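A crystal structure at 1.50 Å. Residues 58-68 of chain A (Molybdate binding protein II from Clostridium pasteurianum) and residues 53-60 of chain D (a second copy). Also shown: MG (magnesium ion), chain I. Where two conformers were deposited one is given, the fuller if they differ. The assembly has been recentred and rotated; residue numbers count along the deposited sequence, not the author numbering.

Chain A (58-68) VVKSTDVMILA
Chain D (53-60) AELTAVVK

Strand 54-59 of chain D runs antiparallel to strand 65-67 of chain A, their N-to-C directions 144° apart and their axes 4.7 Å at closest; 609 Å² is buried between the stretches. The register pairs Thr D56 with Leu A67 (-126/169), Ala D57 with Ile A66 (-120/128) and Val D58 with Met A65 (-81/152; chi1-3 m, t, p).

Exposed Glu D54 leads its carboxylate away. Leu D55 (phi/psi -137/177, chi1 m, chi2 t) is apolar, as suits a buried place, its CD1 3.8 Å from CG2 of Ile A66 (chi1 and chi2 m).

Thr D56 (-123/127, chi1 m) forms a hydrogen-bonded pair: its N donates to Leu A67 O (2.9 Å) and its O accepts from Leu A67 N (3.0 Å). A hydroxyl suits this partly exposed end, because Thr D56 OG1 donates to the terminal carboxylate at Ala A68 OXT (3.0 Å), while one water donates to both Thr D56 OG1 (2.7 Å) and Ala A68 O (2.9 Å).

Ala D57 (-85/129) is a non-hydrogen-bonded partner. Its small CB shares a face with Ile A66 and lies 3.7 Å from Val A64 CG1 (chi1 t); its CA approaches Met A65 O at 3.4 Å in a CA-H...O contact.

Val D58 (-122/120, chi1 t) restores the ladder: its N donates to Met A65 O (2.8 Å), and Met A65 N donates to Val D58 O (3.0 Å). Beta-branched valine suits an extended backbone; on the face shared with Thr D56, Met A65 and Leu A67, its CG2 packs 4.0 Å from Leu A67 CD1 (chi1 m, chi2 t).

Val D59 (-131/129, chi1 t) offers methyls to apolar neighbours, with CG1 3.8 Å from Val A59 CG1 and CG2 4.0 Å from Val A64 CG2. Lys D60 N donates to a water (2.8 Å), and the side chain (chi1-4 m, t, m, m) brings NZ to the same water (2.9 Å), which donates to Asp A63 O (2.7 Å).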

# COMPACT_ATOMS: atom_id res chain seq x y z
N VAL A 58 -13.45 0.17 0.95
CA VAL A 58 -12.94 0.45 -0.40
C VAL A 58 -11.46 0.08 -0.46
O VAL A 58 -10.70 0.40 0.46
CB VAL A 58 -13.12 1.96 -0.75
CG1 VAL A 58 -12.56 2.26 -2.14
CG2 VAL A 58 -14.59 2.39 -0.70
N VAL A 59 -11.05 -0.58 -1.54
CA VAL A 59 -9.64 -1.01 -1.66
C VAL A 59 -9.11 -0.77 -3.07
O VAL A 59 -9.75 -1.12 -4.04
CB VAL A 59 -9.48 -2.54 -1.40
CG1 VAL A 59 -8.01 -2.95 -1.40
CG2 VAL A 59 -10.15 -2.96 -0.09
N LYS A 60 -7.95 -0.14 -3.18
CA LYS A 60 -7.37 0.04 -4.51
C LYS A 60 -6.98 -1.33 -5.07
O LYS A 60 -6.39 -2.14 -4.34
CB LYS A 60 -6.14 0.97 -4.44
CG LYS A 60 -5.68 1.46 -5.81
CD LYS A 60 -4.49 2.41 -5.63
CE LYS A 60 -4.07 3.04 -6.95
NZ LYS A 60 -3.44 2.09 -7.91
N SER A 61 -7.20 -1.56 -6.36
CA SER A 61 -6.92 -2.90 -6.91
C SER A 61 -5.48 -3.36 -6.79
O SER A 61 -5.24 -4.54 -6.65
CB SER A 61 -7.42 -3.03 -8.34
OG SER A 61 -6.74 -2.11 -9.16
N THR A 62 -4.54 -2.43 -6.89
CA THR A 62 -3.14 -2.80 -6.75
C THR A 62 -2.77 -3.27 -5.35
O THR A 62 -1.67 -3.76 -5.16
CB THR A 62 -2.19 -1.67 -7.16
OG1 THR A 62 -2.67 -0.45 -6.62
CG2 THR A 62 -2.23 -1.44 -8.67
N ASP A 63 -3.66 -3.11 -4.37
CA ASP A 63 -3.33 -3.60 -3.03
C ASP A 63 -3.92 -4.99 -2.78
O ASP A 63 -3.81 -5.51 -1.69
CB ASP A 63 -3.91 -2.68 -1.96
CG ASP A 63 -3.17 -1.37 -1.88
OD1 ASP A 63 -1.95 -1.34 -2.19
OD2 ASP A 63 -3.76 -0.31 -1.54
N VAL A 64 -4.56 -5.58 -3.78
CA VAL A 64 -5.16 -6.90 -3.55
C VAL A 64 -4.22 -8.03 -4.02
O VAL A 64 -3.99 -8.17 -5.22
CB VAL A 64 -6.52 -7.02 -4.27
CG1 VAL A 64 -7.16 -8.39 -3.99
CG2 VAL A 64 -7.47 -5.90 -3.82
N MET A 65 -3.65 -8.77 -3.09
CA MET A 65 -2.81 -9.91 -3.44
C MET A 65 -3.73 -11.09 -3.75
O MET A 65 -4.85 -11.16 -3.25
CB MET A 65 -1.88 -10.29 -2.30
CG MET A 65 -0.85 -9.26 -2.05
SD MET A 65 0.33 -9.90 -0.91
CE MET A 65 1.25 -10.99 -1.98
N ILE A 66 -3.26 -11.99 -4.60
CA ILE A 66 -4.04 -13.20 -4.89
C ILE A 66 -3.16 -14.37 -4.47
O ILE A 66 -1.98 -14.44 -4.82
CB ILE A 66 -4.39 -13.32 -6.39
CG1 ILE A 66 -5.33 -12.18 -6.85
CG2 ILE A 66 -5.02 -14.70 -6.67
CD1 ILE A 66 -6.71 -12.21 -6.21
N LEU A 67 -3.73 -15.26 -3.66
CA LEU A 67 -3.04 -16.47 -3.23
C LEU A 67 -3.94 -17.65 -3.57
O LEU A 67 -5.10 -17.47 -3.93
CB LEU A 67 -2.73 -16.44 -1.72
CG LEU A 67 -1.70 -15.44 -1.18
CD1 LEU A 67 -1.47 -15.70 0.32
CD2 LEU A 67 -0.40 -15.54 -1.95
N ALA A 68 -3.41 -18.86 -3.46
CA ALA A 68 -4.21 -20.05 -3.78
C ALA A 68 -5.51 -20.10 -2.98
O ALA A 68 -6.49 -20.73 -3.39
CB ALA A 68 -3.39 -21.31 -3.54
OXT ALA A 68 -5.64 -19.54 -1.89
N ALA D 53 -11.27 -20.34 -11.59
CA ALA D 53 -10.36 -20.77 -10.55
C ALA D 53 -10.76 -20.23 -9.19
O ALA D 53 -11.22 -19.08 -9.04
CB ALA D 53 -8.93 -20.37 -10.90
N GLU D 54 -10.59 -21.08 -8.18
CA GLU D 54 -10.89 -20.70 -6.80
C GLU D 54 -9.59 -20.18 -6.22
O GLU D 54 -8.59 -20.91 -6.12
CB GLU D 54 -11.41 -21.90 -6.01
CG GLU D 54 -12.73 -22.41 -6.57
CD GLU D 54 -13.21 -23.69 -5.91
OE1 GLU D 54 -12.39 -24.46 -5.36
OE2 GLU D 54 -14.43 -23.94 -5.95
N LEU D 55 -9.59 -18.91 -5.84
CA LEU D 55 -8.40 -18.27 -5.29
C LEU D 55 -8.81 -17.44 -4.09
O LEU D 55 -10.00 -17.33 -3.79
CB LEU D 55 -7.75 -17.38 -6.35
CG LEU D 55 -7.30 -18.15 -7.60
CD1 LEU D 55 -6.99 -17.19 -8.74
CD2 LEU D 55 -6.10 -19.03 -7.29
N THR D 56 -7.84 -16.84 -3.42
CA THR D 56 -8.13 -16.00 -2.27
C THR D 56 -7.58 -14.59 -2.44
O THR D 56 -6.40 -14.41 -2.72
CB THR D 56 -7.46 -16.62 -1.02
OG1 THR D 56 -7.95 -17.96 -0.85
CG2 THR D 56 -7.87 -15.87 0.25
N ALA D 57 -8.45 -13.59 -2.26
CA ALA D 57 -7.99 -12.19 -2.31
C ALA D 57 -7.49 -11.85 -0.90
O ALA D 57 -8.19 -12.05 0.09
CB ALA D 57 -9.11 -11.26 -2.71
N VAL D 58 -6.28 -11.32 -0.81
CA VAL D 58 -5.65 -11.04 0.48
C VAL D 58 -5.31 -9.56 0.57
O VAL D 58 -4.52 -9.03 -0.24
CB VAL D 58 -4.41 -11.93 0.66
CG1 VAL D 58 -3.67 -11.68 1.96
CG2 VAL D 58 -4.80 -13.42 0.58
N VAL D 59 -5.89 -8.90 1.57
CA VAL D 59 -5.72 -7.47 1.72
C VAL D 59 -5.33 -7.08 3.13
O VAL D 59 -5.94 -7.54 4.11
CB VAL D 59 -7.04 -6.74 1.36
CG1 VAL D 59 -6.87 -5.23 1.43
CG2 VAL D 59 -7.52 -7.13 -0.04
N LYS D 60 -4.27 -6.28 3.25
CA LYS D 60 -3.85 -5.77 4.55
C LYS D 60 -4.90 -4.76 5.06
O LYS D 60 -5.43 -3.93 4.28
CB LYS D 60 -2.49 -5.06 4.40
CG LYS D 60 -1.37 -6.05 3.99
CD LYS D 60 -0.05 -5.34 3.60
CE LYS D 60 -0.14 -4.65 2.26
NZ LYS D 60 -0.23 -5.61 1.11
MG MG I . 0.08 -0.20 -1.30
O HOH W 1 -3.11 -5.12 0.93
O HOH W 2 -0.53 -3.98 -1.15
O HOH W 3 -1.41 1.05 -0.10
O HOH W 4 -8.99 -20.11 -2.13
O HOH W 5 1.60 0.65 -0.01
O HOH W 6 -0.22 -1.70 0.29